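Local coordinates for putative transcription regulator (Lactobacillus plantarum WCFS1, PDB 3COL), which probably binds operator DNA through an N-terminal helix-turn-helix as a TetR-family regulator, and probably dimerises through its C-terminal helices, at the interface of chains A and B. Sequence-based numbering; all coordinates share one arbitrary frame. Chains: chain A/B, Putative transcription regulator.

Contact 1: the interface of chains A and B. Residues chain A 162, 165-166, 169, 175, 180, 184-185, 188; chain B 149-151, 154.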
ATOM      1  N   THR A 162       6.892   2.225   1.615  1.00  4.09           N
ATOM      2  CA  THR A 162       8.023   1.835   2.493  1.00  4.04           C
ATOM      3  C   THR A 162       7.808   2.335   3.934  1.00  3.35           C
ATOM      4  O   THR A 162       7.986   1.574   4.867  1.00  2.00           O
ATOM      5  CB  THR A 162       9.379   2.371   1.965  1.00  3.81           C
ATOM      6  OG1 THR A 162       9.587   1.861   0.637  1.00  4.71           O
ATOM      7  CG2 THR A 162      10.578   1.957   2.855  1.00  2.80           C
ATOM      8  N   THR A 165       4.708   0.353   5.499  1.00  3.58           N
ATOM      9  CA  THR A 165       5.099  -1.005   5.900  1.00  4.93           C
ATOM     10  C   THR A 165       5.932  -0.986   7.188  1.00  4.45           C
ATOM     11  O   THR A 165       5.691  -1.760   8.112  1.00  5.41           O
ATOM     12  CB  THR A 165       5.865  -1.735   4.777  1.00  4.48           C
ATOM     13  OG1 THR A 165       5.072  -1.764   3.575  1.00  6.37           O
ATOM     14  CG2 THR A 165       6.174  -3.180   5.161  1.00  6.40           C
ATOM     15  N   HIS A 166       6.896  -0.086   7.240  1.00  4.08           N
ATOM     16  CA  HIS A 166       7.767   0.067   8.403  1.00  4.19           C
ATOM     17  C   HIS A 166       6.914   0.421   9.637  1.00  4.08           C
ATOM     18  O   HIS A 166       7.106  -0.129  10.708  1.00  4.05           O
ATOM     19  CB  HIS A 166       8.825   1.147   8.071  1.00  2.87           C
ATOM     20  CG  HIS A 166       9.811   1.417   9.174  1.00  5.30           C
ATOM     21  ND1 HIS A 166      10.546   0.420   9.789  1.00  5.00           N
ATOM     22  CD2 HIS A 166      10.218   2.580   9.736  1.00  2.00           C
ATOM     23  CE1 HIS A 166      11.348   0.959  10.695  1.00  4.22           C
ATOM     24  NE2 HIS A 166      11.165   2.266  10.685  1.00  4.65           N
ATOM     25  N   ASN A 169       4.791  -2.594  10.650  1.00  4.39           N
ATOM     26  CA  ASN A 169       5.714  -3.581  11.248  1.00  4.22           C
ATOM     27  C   ASN A 169       5.944  -3.268  12.727  1.00  4.08           C
ATOM     28  O   ASN A 169       5.970  -4.176  13.586  1.00  3.98           O
ATOM     29  CB  ASN A 169       7.084  -3.597  10.540  1.00  2.96           C
ATOM     30  CG  ASN A 169       7.101  -4.378   9.227  1.00  3.17           C
ATOM     31  OD1 ASN A 169       6.218  -5.170   8.935  1.00  3.54           O
ATOM     32  ND2 ASN A 169       8.151  -4.131   8.411  1.00  2.30           N
ATOM     33  N   TYR A 175       9.495  -5.482  15.306  1.00  4.47           N
ATOM     34  CA  TYR A 175      10.770  -4.991  15.822  1.00  4.26           C
ATOM     35  C   TYR A 175      10.447  -3.677  16.519  1.00  5.42           C
ATOM     36  O   TYR A 175       9.309  -3.159  16.366  1.00  5.22           O
ATOM     37  CB  TYR A 175      11.838  -4.855  14.708  1.00  3.50           C
ATOM     38  CG  TYR A 175      11.380  -4.154  13.434  1.00  4.05           C
ATOM     39  CD1 TYR A 175      11.008  -4.895  12.308  1.00  3.23           C
ATOM     40  CD2 TYR A 175      11.330  -2.743  13.345  1.00  3.62           C
ATOM     41  CE1 TYR A 175      10.579  -4.270  11.126  1.00  4.88           C
ATOM     42  CE2 TYR A 175      10.899  -2.098  12.140  1.00  2.00           C
ATOM     43  CZ  TYR A 175      10.528  -2.877  11.055  1.00  3.56           C
ATOM     44  OH  TYR A 175      10.132  -2.300   9.863  1.00  4.45           O
ATOM     45  N   TYR A 180      15.648   0.441  13.532  1.00  5.79           N
ATOM     46  CA  TYR A 180      16.190   1.122  12.330  1.00  5.82           C
ATOM     47  C   TYR A 180      16.090   2.605  12.481  1.00  5.80           C
ATOM     48  O   TYR A 180      15.196   3.099  13.156  1.00  6.95           O
ATOM     49  CB  TYR A 180      15.409   0.702  11.061  1.00  5.03           C
ATOM     50  CG  TYR A 180      15.501  -0.791  10.858  1.00  5.52           C
ATOM     51  CD1 TYR A 180      16.638  -1.374  10.239  1.00  4.65           C
ATOM     52  CD2 TYR A 180      14.472  -1.634  11.328  1.00  2.62           C
ATOM     53  CE1 TYR A 180      16.739  -2.755  10.093  1.00  3.40           C
ATOM     54  CE2 TYR A 180      14.559  -3.018  11.178  1.00  2.37           C
ATOM     55  CZ  TYR A 180      15.667  -3.570  10.569  1.00  3.98           C
ATOM     56  OH  TYR A 180      15.694  -4.945  10.445  1.00  5.69           O
ATOM     57  N   ASP A 184      18.584   4.452   7.852  1.00  3.64           N
ATOM     58  CA  ASP A 184      18.483   3.081   7.296  1.00  4.47           C
ATOM     59  C   ASP A 184      17.329   2.952   6.267  1.00  4.65           C
ATOM     60  O   ASP A 184      17.502   2.360   5.192  1.00  5.47           O
ATOM     61  CB  ASP A 184      18.251   2.037   8.392  1.00  3.67           C
ATOM     62  CG  ASP A 184      19.398   1.953   9.383  1.00  6.93           C
ATOM     63  OD1 ASP A 184      20.569   2.156   8.980  1.00  4.89           O
ATOM     64  OD2 ASP A 184      19.107   1.684  10.567  1.00  6.59           O
ATOM     65  N   ILE A 185      16.154   3.462   6.632  1.00  4.87           N
ATOM     66  CA  ILE A 185      14.970   3.355   5.786  1.00  4.95           C
ATOM     67  C   ILE A 185      15.087   4.277   4.568  1.00  4.98           C
ATOM     68  O   ILE A 185      14.734   3.892   3.437  1.00  5.45           O
ATOM     69  CB  ILE A 185      13.703   3.703   6.603  1.00  6.52           C
ATOM     70  CG1 ILE A 185      13.592   2.848   7.883  1.00  5.38           C
ATOM     71  CG2 ILE A 185      12.433   3.642   5.714  1.00  5.76           C
ATOM     72  CD1 ILE A 185      13.652   1.300   7.634  1.00  8.01           C
HETATM   73  N   MSE A 188      17.002   2.941   1.426  1.00  4.99           N
HETATM   74  CA  MSE A 188      16.181   2.202   0.441  1.00  5.80           C
HETATM   75  C   MSE A 188      15.336   3.160  -0.452  1.00  4.76           C
HETATM   76  O   MSE A 188      15.337   3.049  -1.676  1.00  4.82           O
HETATM   77  CB  MSE A 188      15.286   1.172   1.125  1.00  4.44           C
HETATM   78  CG  MSE A 188      14.088   0.770   0.213  1.00  7.54           C
HETATM   79 SE   MSE A 188      13.061  -0.683   0.993  0.80  8.94          SE
HETATM   80  CE  MSE A 188      14.122  -2.232   0.503  1.00  6.13           C
TER
ATOM     81  N   GLN B 149      20.487  -4.962   4.643  1.00  5.55           N
ATOM     82  CA  GLN B 149      20.018  -5.518   5.929  1.00  7.28           C
ATOM     83  C   GLN B 149      18.812  -4.719   6.396  1.00  5.48           C
ATOM     84  O   GLN B 149      18.942  -3.815   7.213  1.00  4.08           O
ATOM     85  CB  GLN B 149      21.100  -5.488   7.011  1.00  7.69           C
ATOM     86  CG  GLN B 149      22.062  -6.730   7.014  1.00 12.91           C
ATOM     87  CD  GLN B 149      22.969  -6.782   8.273  1.00 11.73           C
ATOM     88  OE1 GLN B 149      22.840  -5.953   9.190  1.00 18.46           O
ATOM     89  NE2 GLN B 149      23.868  -7.761   8.320  1.00 17.57           N
ATOM     90  N   LEU B 150      17.661  -5.040   5.810  1.00  5.00           N
ATOM     91  CA  LEU B 150      16.370  -4.393   6.114  1.00  5.08           C
ATOM     92  C   LEU B 150      15.383  -5.540   6.295  1.00  5.36           C
ATOM     93  O   LEU B 150      15.654  -6.647   5.829  1.00  6.04           O
ATOM     94  CB  LEU B 150      15.925  -3.459   4.957  1.00  3.37           C
ATOM     95  CG  LEU B 150      16.620  -2.069   4.948  1.00  2.70           C
ATOM     96  CD1 LEU B 150      16.158  -1.166   3.783  1.00  2.00           C
ATOM     97  CD2 LEU B 150      16.403  -1.324   6.280  1.00  2.00           C
ATOM     98  N   PRO B 151      14.241  -5.285   6.971  1.00  5.56           N
ATOM     99  CA  PRO B 151      13.247  -6.359   7.064  1.00  5.31           C
ATOM    100  C   PRO B 151      12.886  -6.919   5.670  1.00  5.72           C
ATOM    101  O   PRO B 151      12.700  -6.168   4.696  1.00  5.57           O
ATOM    102  CB  PRO B 151      12.034  -5.676   7.715  1.00  3.93           C
ATOM    103  CG  PRO B 151      12.562  -4.493   8.411  1.00  4.67           C
ATOM    104  CD  PRO B 151      13.819  -4.056   7.671  1.00  4.97           C
ATOM    105  N   LEU B 154      10.051  -5.142   3.944  1.00  6.04           N
ATOM    106  CA  LEU B 154      10.390  -3.915   3.218  1.00  7.00           C
ATOM    107  C   LEU B 154      10.874  -4.206   1.794  1.00  6.35           C
ATOM    108  O   LEU B 154      10.525  -3.476   0.878  1.00  6.49           O
ATOM    109  CB  LEU B 154      11.418  -3.061   3.974  1.00  6.46           C
ATOM    110  CG  LEU B 154      10.997  -2.379   5.285  1.00  8.59           C
ATOM    111  CD1 LEU B 154      11.923  -1.180   5.607  1.00 10.08           C
ATOM    112  CD2 LEU B 154       9.586  -1.930   5.290  1.00 11.54           C
TER
HETATM  113  O   HOH W   1       9.264  -1.095   1.316  1.00  6.15           O

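Contact 2: the interface of chains A and B. Residues chain A 148, 150, 154-155, 158, 188, 191-194, 196; chain B 158, 188, 191-192.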
ATOM      1  N   LYS A 148      14.929   9.517 -10.936  1.00  3.71           N
ATOM      2  CA  LYS A 148      14.623   8.743 -12.136  1.00  4.76           C
ATOM      3  C   LYS A 148      13.507   9.306 -13.024  1.00  3.71           C
ATOM      4  O   LYS A 148      12.522   9.867 -12.528  1.00  2.74           O
ATOM      5  CB  LYS A 148      14.272   7.306 -11.742  1.00  4.07           C
ATOM      6  CG  LYS A 148      15.472   6.533 -11.132  1.00  5.55           C
ATOM      7  CD  LYS A 148      15.124   5.056 -10.877  1.00  5.07           C
ATOM      8  CE  LYS A 148      16.341   4.218 -10.490  1.00  2.00           C
ATOM      9  NZ  LYS A 148      16.774   4.610  -9.084  1.00  2.11           N
ATOM     10  N   LEU A 150      10.745   8.565 -14.048  1.00  4.06           N
ATOM     11  CA  LEU A 150       9.625   7.693 -13.845  1.00  2.99           C
ATOM     12  C   LEU A 150       8.484   8.552 -13.332  1.00  3.08           C
ATOM     13  O   LEU A 150       8.714   9.669 -12.848  1.00  2.00           O
ATOM     14  CB  LEU A 150       9.967   6.614 -12.796  1.00  4.00           C
ATOM     15  CG  LEU A 150      10.937   5.492 -13.235  1.00  4.57           C
ATOM     16  CD1 LEU A 150      11.339   4.639 -12.046  1.00  3.60           C
ATOM     17  CD2 LEU A 150      10.315   4.633 -14.350  1.00  3.05           C
ATOM     18  N   LEU A 154       5.092   6.826  -8.968  1.00  2.00           N
ATOM     19  CA  LEU A 154       6.029   5.769  -8.563  1.00  2.00           C
ATOM     20  C   LEU A 154       7.004   6.205  -7.466  1.00  2.00           C
ATOM     21  O   LEU A 154       7.297   5.443  -6.543  1.00  2.00           O
ATOM     22  CB  LEU A 154       6.826   5.205  -9.744  1.00  2.02           C
ATOM     23  CG  LEU A 154       6.176   4.343 -10.836  1.00  6.28           C
ATOM     24  CD1 LEU A 154       7.126   3.227 -11.355  1.00  7.79           C
ATOM     25  CD2 LEU A 154       4.945   3.760 -10.408  1.00  6.10           C
ATOM     26  N   HIS A 155       7.508   7.426  -7.591  1.00  2.00           N
ATOM     27  CA  HIS A 155       8.290   8.091  -6.555  1.00  2.59           C
ATOM     28  C   HIS A 155       7.517   8.288  -5.243  1.00  3.78           C
ATOM     29  O   HIS A 155       8.015   7.920  -4.165  1.00  3.00           O
ATOM     30  CB  HIS A 155       8.798   9.428  -7.080  1.00  2.02           C
ATOM     31  CG  HIS A 155       9.925   9.289  -8.060  1.00  2.12           C
ATOM     32  ND1 HIS A 155       9.800   9.594  -9.407  1.00  6.06           N
ATOM     33  CD2 HIS A 155      11.193   8.864  -7.888  1.00  2.00           C
ATOM     34  CE1 HIS A 155      10.955   9.362 -10.019  1.00  2.00           C
ATOM     35  NE2 HIS A 155      11.814   8.926  -9.110  1.00  3.12           N
ATOM     36  N   VAL A 158       6.863   4.703  -3.616  1.00  4.95           N
ATOM     37  CA  VAL A 158       7.968   4.125  -2.862  1.00  5.42           C
ATOM     38  C   VAL A 158       8.160   4.785  -1.476  1.00  6.21           C
ATOM     39  O   VAL A 158       8.411   4.081  -0.480  1.00  6.65           O
ATOM     40  CB  VAL A 158       9.309   4.061  -3.687  1.00  6.80           C
ATOM     41  CG1 VAL A 158       9.887   5.461  -3.986  1.00  6.66           C
ATOM     42  CG2 VAL A 158      10.342   3.280  -2.903  1.00  7.01           C
HETATM   43  N   MSE A 188      17.002   2.941   1.426  1.00  4.99           N
HETATM   44  CA  MSE A 188      16.181   2.202   0.441  1.00  5.80           C
HETATM   45  C   MSE A 188      15.336   3.160  -0.452  1.00  4.76           C
HETATM   46  O   MSE A 188      15.337   3.049  -1.676  1.00  4.82           O
HETATM   47  CB  MSE A 188      15.286   1.172   1.125  1.00  4.44           C
HETATM   48  CG  MSE A 188      14.088   0.770   0.213  1.00  7.54           C
HETATM   49 SE   MSE A 188      13.061  -0.683   0.993  0.80  8.94          SE
HETATM   50  CE  MSE A 188      14.122  -2.232   0.503  1.00  6.13           C
ATOM     51  N   ASP A 191      17.735   5.508  -2.741  1.00  3.65           N
ATOM     52  CA  ASP A 191      18.235   4.634  -3.844  1.00  3.37           C
ATOM     53  C   ASP A 191      17.156   4.349  -4.913  1.00  3.73           C
ATOM     54  O   ASP A 191      17.431   4.401  -6.130  1.00  2.56           O
ATOM     55  CB  ASP A 191      18.782   3.295  -3.316  1.00  2.79           C
ATOM     56  CG  ASP A 191      20.088   3.459  -2.555  1.00  3.42           C
ATOM     57  OD1 ASP A 191      20.618   4.581  -2.564  1.00  3.28           O
ATOM     58  OD2 ASP A 191      20.581   2.478  -1.948  1.00  2.91           O
ATOM     59  N   ALA A 192      15.955   4.000  -4.447  1.00  3.20           N
ATOM     60  CA  ALA A 192      14.804   3.718  -5.359  1.00  3.15           C
ATOM     61  C   ALA A 192      14.574   4.923  -6.264  1.00  3.82           C
ATOM     62  O   ALA A 192      14.487   4.772  -7.457  1.00  4.62           O
ATOM     63  CB  ALA A 192      13.568   3.461  -4.574  1.00  2.39           C
HETATM   64  N   MSE A 193      14.511   6.118  -5.680  1.00  4.45           N
HETATM   65  CA  MSE A 193      14.216   7.357  -6.424  1.00  6.49           C
HETATM   66  C   MSE A 193      15.355   7.918  -7.297  1.00  6.64           C
HETATM   67  O   MSE A 193      15.105   8.443  -8.373  1.00  7.26           O
HETATM   68  CB  MSE A 193      13.807   8.482  -5.443  1.00  5.90           C
HETATM   69  CG  MSE A 193      12.567   8.184  -4.563  1.00  3.04           C
HETATM   70 SE   MSE A 193      12.278   9.589  -3.277  0.70  8.34          SE
HETATM   71  CE  MSE A 193      11.474  10.974  -4.404  1.00  3.49           C
ATOM     72  N   LYS A 194      16.580   7.890  -6.801  1.00  7.67           N
ATOM     73  CA  LYS A 194      17.634   8.717  -7.383  1.00  7.79           C
ATOM     74  C   LYS A 194      18.102   8.239  -8.744  1.00  7.32           C
ATOM     75  O   LYS A 194      18.050   7.055  -9.053  1.00  6.14           O
ATOM     76  CB  LYS A 194      18.806   8.934  -6.417  1.00  7.52           C
ATOM     77  CG  LYS A 194      19.789   7.792  -6.321  1.00 10.94           C
ATOM     78  CD  LYS A 194      20.990   8.198  -5.467  1.00 13.76           C
ATOM     79  CE  LYS A 194      21.620   6.983  -4.808  1.00 15.51           C
ATOM     80  NZ  LYS A 194      22.265   6.196  -5.876  1.00 18.76           N
ATOM     81  N   ASP A 196      20.129   6.994 -11.775  1.00 16.98           N
ATOM     82  CA  ASP A 196      21.056   5.825 -11.755  1.00 17.93           C
ATOM     83  C   ASP A 196      20.648   4.708 -10.753  1.00 18.64           C
ATOM     84  O   ASP A 196      20.883   4.864  -9.549  1.00 17.85           O
ATOM     85  CB  ASP A 196      22.474   6.252 -11.504  1.00 19.18           C
ATOM     86  CG  ASP A 196      23.087   6.972 -12.692  1.00 21.94           C
ATOM     87  OD1 ASP A 196      24.328   6.962 -12.772  1.00 24.99           O
ATOM     88  OD2 ASP A 196      22.339   7.537 -13.524  1.00 23.03           O
ATOM     89  OXT ASP A 196      20.104   3.633 -11.097  1.00 17.71           O
TER
ATOM     90  N   VAL B 158       8.566  -3.129  -1.512  1.00  5.96           N
ATOM     91  CA  VAL B 158       8.912  -2.253  -2.615  1.00  6.30           C
ATOM     92  C   VAL B 158       8.668  -2.942  -3.961  1.00  7.76           C
ATOM     93  O   VAL B 158       8.275  -2.279  -4.925  1.00  8.21           O
ATOM     94  CB  VAL B 158      10.348  -1.666  -2.516  1.00  6.77           C
ATOM     95  CG1 VAL B 158      11.424  -2.761  -2.680  1.00  5.74           C
ATOM     96  CG2 VAL B 158      10.541  -0.516  -3.542  1.00  8.92           C
HETATM   97  N   MSE B 188      14.274   0.927 -10.407  1.00  7.61           N
HETATM   98  CA  MSE B 188      13.843   1.495  -9.139  1.00  7.61           C
HETATM   99  C   MSE B 188      13.828   0.402  -8.072  1.00  7.00           C
HETATM  100  O   MSE B 188      14.283   0.610  -6.955  1.00  6.18           O
HETATM  101  CB  MSE B 188      12.446   2.110  -9.282  1.00  7.26           C
HETATM  102  CG  MSE B 188      11.783   2.472  -7.922  1.00  8.33           C
HETATM  103 SE   MSE B 188      10.145   3.483  -8.097  0.70  9.70          SE
HETATM  104  CE  MSE B 188      10.855   5.281  -8.220  1.00  5.03           C
ATOM    105  N   ASP B 191      17.417  -0.969  -7.283  1.00  4.71           N
ATOM    106  CA  ASP B 191      18.194   0.073  -6.594  1.00  4.55           C
ATOM    107  C   ASP B 191      17.726   0.129  -5.134  1.00  5.06           C
ATOM    108  O   ASP B 191      18.542   0.214  -4.216  1.00  3.68           O
ATOM    109  CB  ASP B 191      17.984   1.442  -7.242  1.00  4.24           C
ATOM    110  CG  ASP B 191      18.833   1.647  -8.503  1.00  6.86           C
ATOM    111  OD1 ASP B 191      19.676   0.787  -8.841  1.00  3.60           O
ATOM    112  OD2 ASP B 191      18.670   2.704  -9.139  1.00  6.63           O
ATOM    113  N   ALA B 192      16.404   0.049  -4.939  1.00  4.69           N
ATOM    114  CA  ALA B 192      15.822   0.022  -3.590  1.00  4.96           C
ATOM    115  C   ALA B 192      16.373  -1.116  -2.735  1.00  5.58           C
ATOM    116  O   ALA B 192      16.841  -0.893  -1.614  1.00  6.03           O
ATOM    117  CB  ALA B 192      14.292  -0.021  -3.665  1.00  5.63           C
TER

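Contact 1: the interface of chains A and B
The C-terminal helical region of a TetR-family regulator, the part through which such proteins usually dimerise, here takes up a leucine-proline-leucine edge from its partner. B:Leu150 and B:Pro151, in the loop just before helix 152-171, and B:Leu154 in its first turn press against helices 152-171 and 182-193 of chain A and the loop that joins them. B:Leu154 buries the most surface of this patch, 93 Å², and splits its two methyls. The side chains of B:Leu154 and A:Thr165 slide past each other in opposite directions, CD2 of B:Leu154 meeting the methyl CG2 of A:Thr165 at 3.6 Å, a methyl placed anti to the backbone N while the hydroxyl lies beside it. B:Leu154 crosses A:Ile185 at about a right angle, its CD1 touching the tip CD1 of A:Ile185, also at 3.6 Å. B:Leu150 has CG anti to its carbonyl carbon (chi1 -80°), and its CD1 rests 3.6 Å from CB of A:Met188, a selenomethionine whose chain bends at chi3.

B:Pro151, compact and rigid, suits the gap between two tyrosines. CG of B:Pro151 lies 3.4 Å from CE1 of A:Tyr175, the two side chains crossing nearly perpendicularly, while CD of B:Pro151 meets A:Tyr180 tip to tip, 3.5 Å from the phenol oxygen OH. The tyrosines brace each other, edge CE2 of A:Tyr180 standing over the centre of the A:Tyr175 ring. A:Tyr175 takes the crowded first torsion (chi1 47°), and its phenol OH makes two hydrogen bonds, with ND1 of A:His166 at 2.8 Å, in the plane of both rings (donor not decided), and as acceptor from the amide ND2 of A:Asn169, in the amide plane. CD1 of A:Ile185 covers one imidazole face, so the histidine that fixes the tyrosine is itself packed in place.

Polar linkage comes through water 1, which lies 2.7 Å from the carbonyl O of B:Leu154 and also contacts OG1 of A:Thr162. The site thus sits where the loop end and first turn of helix 152-171 of one chain meet the last two helices of the other and the loop that joins them.

Contact 2: the interface of chains A and B
At the apolar centre, small side chains let the paired helices come close together. CB of A:Ala192 meets CB of B:Ala192 at 3.7 Å, and A:Val158 and B:Val158 lie side by side, pointing the same way. Each valine offers CG2, the branch anti to the backbone N, and CG2 of A:Val158 meets CG2 of B:Val158 at 3.9 Å.

Outward from this centre, the long, flexible selenomethionine B:Met188 reaches into chain A. Its CG is anti to the backbone N (chi1 168°), and a bend at chi3 (-86°) carries methyl CE over the face of the A:His155 ring, 4.0 Å from the centroid, in a CH-pi contact. The selenium passes A:Leu154, while CB touches CD1 of A:Leu150.

The polar rim centres on A:Lys148, whose chain is extended until it bends at chi4. Its ammonium NZ donates to OD2 of B:Asp191 at 2.7 Å, a hydrogen bond and salt bridge that uses the anti lone pair of the carboxylate. The same NZ binds carbonyl O of A:Lys194 in the carbonyl plane, and carbonyl O of A:Ala192 from above its plane. The last turn of helix 182-193 and the residue just after it thus position the lysine beside the partner's acid. The poorly ordered terminal carboxylate of A:Asp196 also approaches that acid: its OXT is modelled 2.6 Å from OD2 of B:Asp191, a clash unless one carboxylate carries a proton.

Contact 1 and contact 2 are neighbouring patches of one two-fold interface, their C-alpha centres about 15 Å apart. Both draw on helices 152-171 and 182-193, and A:Met188 belongs to each: its side chain faces B:Leu150 and B:Leu154 in contact 1 and B:Ala192 in contact 2. Symmetry repeats both patches with the chains exchanged, so the paired valines (A:Val158, B:Val158) and alanines (A:Ala192, B:Ala192) of contact 2 lie near the axis, with contact 1 and its twin farther out. Such a continuous, largely apolar surface fits the dimer expected of TetR regulators, which would hold two DNA-binding domains together.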